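Local coordinates for biofilm-associated surface protein (Staphylococcus aureus, PDB 7C7U) that is a cell wall-anchored surface protein that probably promotes biofilm formation, its calcium-binding region being consistent with a switch that modulates functional amyloid assembly, at residues D232-K237 and P320-V325. Numbering follows the deposited sequence.
Sequences DQQIMK and PETVGV
Gln233 and Val325 exchange two backbone hydrogen bonds, N of Gln233 to O of Val325 (2.7 Å) and N of Val325 to O of Gln233 (2.8 Å), and Ile235 and Val323 form a second such pair. With strand axes at 162°, this is antiparallel pairing between neighbouring strands 228-237 and 323-331 of a five-stranded sheet. Gln234 and Gly324 make the non-hydrogen-bonded pair between them, where CA of Gln234 lies 3.3 Å from O of Val323 in a CA-H...O contact. The last bond, N of Val323 to O of Ile235, meets its carbonyl less squarely, the donor tilted 31° from the carbonyl plane.

Ahead of Val323, residues 320-322 are no longer paired as a strand, and one water bridges the gap: it accepts from N of Lys237 (2.8 Å), donates to O of Pro320 and hydrogen-bonds OG1 of Thr322. The extended Lys237 chain runs past O of Glu321, 3.4 Å from CE of Lys237, and crosses Val323 at about a right angle, CE of Lys237 3.7 Å from CG2 of Val323. NZ of this buried residue hydrogen-bonds carbonyl oxygens including those of Phe315 and Leu319.

Tyr60 of strand 52-61 touches both Met236 and Thr322. With CG2 of Thr322 anti to its own N (OG1 at chi1 -62°), that methyl sits 3.4 Å from O of Ile235 and close to OE1 of Gln234.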
ATOM      1  N   ASP A 232      -5.747  -3.678  17.218  1.00 25.76           N
ATOM      2  CA  ASP A 232      -5.692  -2.803  18.391  1.00 33.48           C
ATOM      3  C   ASP A 232      -7.080  -2.266  18.704  1.00 34.41           C
ATOM      4  O   ASP A 232      -7.650  -1.523  17.900  1.00 36.82           O
ATOM      5  CB  ASP A 232      -4.751  -1.618  18.184  1.00 31.90           C
ATOM      6  CG  ASP A 232      -3.299  -2.031  17.982  1.00 36.93           C
ATOM      7  OD1 ASP A 232      -2.881  -3.078  18.504  1.00 37.32           O
ATOM      8  OD2 ASP A 232      -2.572  -1.278  17.308  1.00 39.63           O
ATOM      9  N   GLN A 233      -7.582  -2.564  19.896  1.00 29.78           N
ATOM     10  CA  GLN A 233      -8.869  -2.038  20.324  1.00 27.81           C
ATOM     11  C   GLN A 233      -8.657  -0.862  21.275  1.00 30.08           C
ATOM     12  O   GLN A 233      -7.796  -0.915  22.154  1.00 32.59           O
ATOM     13  CB  GLN A 233      -9.696  -3.128  21.005  1.00 26.58           C
ATOM     14  CG  GLN A 233     -11.080  -2.651  21.489  1.00 26.74           C
ATOM     15  CD  GLN A 233     -11.936  -3.784  22.018  1.00 26.69           C
ATOM     16  OE1 GLN A 233     -11.506  -4.940  22.029  1.00 28.39           O
ATOM     17  NE2 GLN A 233     -13.141  -3.456  22.496  1.00 28.65           N
ATOM     18  N   GLN A 234      -9.418   0.209  21.076  1.00 27.49           N
ATOM     19  CA  GLN A 234      -9.462   1.326  22.012  1.00 29.33           C
ATOM     20  C   GLN A 234     -10.843   1.361  22.655  1.00 26.97           C
ATOM     21  O   GLN A 234     -11.852   1.182  21.968  1.00 26.36           O
ATOM     22  CB  GLN A 234      -9.206   2.665  21.308  1.00 30.50           C
ATOM     23  CG  GLN A 234      -8.077   2.656  20.268  1.00 44.32           C
ATOM     24  CD  GLN A 234      -6.681   2.838  20.856  1.00 50.11           C
ATOM     25  OE1 GLN A 234      -6.523   3.234  22.005  1.00 53.35           O
ATOM     26  NE2 GLN A 234      -5.658   2.547  20.054  1.00 50.52           N
ATOM     27  N   ILE A 235     -10.886   1.593  23.964  1.00 26.89           N
ATOM     28  CA  ILE A 235     -12.127   1.811  24.707  1.00 26.39           C
ATOM     29  C   ILE A 235     -11.990   3.161  25.403  1.00 27.06           C
ATOM     30  O   ILE A 235     -11.220   3.305  26.363  1.00 27.86           O
ATOM     31  CB  ILE A 235     -12.396   0.701  25.723  1.00 27.65           C
ATOM     32  CG1 ILE A 235     -12.356  -0.663  25.048  1.00 26.35           C
ATOM     33  CG2 ILE A 235     -13.795   0.899  26.395  1.00 21.59           C
ATOM     34  CD1 ILE A 235     -12.175  -1.819  26.026  1.00 27.53           C
ATOM     35  N   MET A 236     -12.707   4.158  24.904  1.00 27.24           N
ATOM     36  CA  MET A 236     -12.679   5.475  25.498  1.00 24.80           C
ATOM     37  C   MET A 236     -13.515   5.478  26.776  1.00 28.91           C
ATOM     38  O   MET A 236     -14.575   4.841  26.849  1.00 24.30           O
ATOM     39  CB  MET A 236     -13.228   6.511  24.526  1.00 30.04           C
ATOM     40  CG  MET A 236     -12.397   6.694  23.259  1.00 40.72           C
ATOM     41  SD  MET A 236     -12.892   8.160  22.323  1.00 54.85           S
ATOM     42  CE  MET A 236     -14.092   8.852  23.477  1.00 30.07           C
ATOM     43  N   LYS A 237     -13.031   6.195  27.778  1.00 25.92           N
ATOM     44  CA  LYS A 237     -13.696   6.282  29.077  1.00 27.93           C
ATOM     45  C   LYS A 237     -14.634   7.477  29.142  1.00 28.38           C
ATOM     46  O   LYS A 237     -14.414   8.497  28.490  1.00 32.60           O
ATOM     47  CB  LYS A 237     -12.672   6.424  30.198  1.00 28.29           C
ATOM     48  CG  LYS A 237     -11.804   5.201  30.454  1.00 30.13           C
ATOM     49  CD  LYS A 237     -10.909   5.473  31.683  1.00 30.50           C
ATOM     50  CE  LYS A 237      -9.936   4.334  31.912  1.00 31.46           C
ATOM     51  NZ  LYS A 237      -9.135   4.566  33.152  1.00 33.12           N
ATOM     52  N   PRO A 320      -8.073   9.397  33.155  1.00 31.62           N
ATOM     53  CA  PRO A 320      -9.078   9.469  32.089  1.00 34.92           C
ATOM     54  C   PRO A 320      -8.630   8.866  30.762  1.00 35.80           C
ATOM     55  O   PRO A 320      -9.402   8.898  29.804  1.00 39.34           O
ATOM     56  CB  PRO A 320      -9.315  10.981  31.955  1.00 34.55           C
ATOM     57  CG  PRO A 320      -7.977  11.584  32.313  1.00 38.64           C
ATOM     58  CD  PRO A 320      -7.386  10.686  33.369  1.00 36.04           C
ATOM     59  N   GLU A 321      -7.449   8.259  30.705  1.00 32.72           N
ATOM     60  CA  GLU A 321      -6.857   7.869  29.431  1.00 33.20           C
ATOM     61  C   GLU A 321      -7.560   6.655  28.821  1.00 31.29           C
ATOM     62  O   GLU A 321      -7.938   5.713  29.522  1.00 29.24           O
ATOM     63  CB  GLU A 321      -5.371   7.566  29.622  1.00 37.07           C
ATOM     64  CG  GLU A 321      -4.618   8.681  30.352  1.00 44.83           C
ATOM     65  CD  GLU A 321      -3.172   8.325  30.665  1.00 53.69           C
ATOM     66  OE1 GLU A 321      -2.846   7.118  30.736  1.00 54.62           O
ATOM     67  OE2 GLU A 321      -2.357   9.261  30.832  1.00 59.48           O
ATOM     68  N   THR A 322      -7.684   6.671  27.491  1.00 32.48           N
ATOM     69  CA  THR A 322      -8.317   5.583  26.752  1.00 33.31           C
ATOM     70  C   THR A 322      -7.615   4.253  27.018  1.00 31.55           C
ATOM     71  O   THR A 322      -6.385   4.176  27.053  1.00 31.94           O
ATOM     72  CB  THR A 322      -8.295   5.923  25.256  1.00 35.41           C
ATOM     73  OG1 THR A 322      -9.061   7.116  25.043  1.00 37.32           O
ATOM     74  CG2 THR A 322      -8.893   4.798  24.407  1.00 30.60           C
ATOM     75  N   VAL A 323      -8.407   3.197  27.205  1.00 28.37           N
ATOM     76  CA  VAL A 323      -7.871   1.850  27.382  1.00 28.03           C
ATOM     77  C   VAL A 323      -7.515   1.266  26.012  1.00 30.69           C
ATOM     78  O   VAL A 323      -8.336   1.271  25.090  1.00 31.27           O
ATOM     79  CB  VAL A 323      -8.886   0.959  28.110  1.00 30.85           C
ATOM     80  CG1 VAL A 323      -8.375  -0.475  28.244  1.00 29.54           C
ATOM     81  CG2 VAL A 323      -9.239   1.562  29.519  1.00 25.89           C
ATOM     82  N   GLY A 324      -6.305   0.739  25.879  1.00 31.95           N
ATOM     83  CA  GLY A 324      -5.876   0.059  24.661  1.00 31.46           C
ATOM     84  C   GLY A 324      -5.671  -1.424  24.932  1.00 30.65           C
ATOM     85  O   GLY A 324      -5.200  -1.804  26.005  1.00 32.64           O
ATOM     86  N   VAL A 325      -6.057  -2.253  23.965  1.00 29.54           N
ATOM     87  CA  VAL A 325      -5.819  -3.693  24.010  1.00 28.62           C
ATOM     88  C   VAL A 325      -5.277  -4.115  22.645  1.00 31.72           C
ATOM     89  O   VAL A 325      -5.837  -3.739  21.612  1.00 31.11           O
ATOM     90  CB  VAL A 325      -7.095  -4.486  24.354  1.00 26.52           C
ATOM     91  CG1 VAL A 325      -6.764  -5.949  24.516  1.00 30.03           C
ATOM     92  CG2 VAL A 325      -7.728  -3.966  25.663  1.00 30.23           C
TER
HETATM   93  O   HOH W   1     -10.738   7.788  27.468  1.00 30.70           O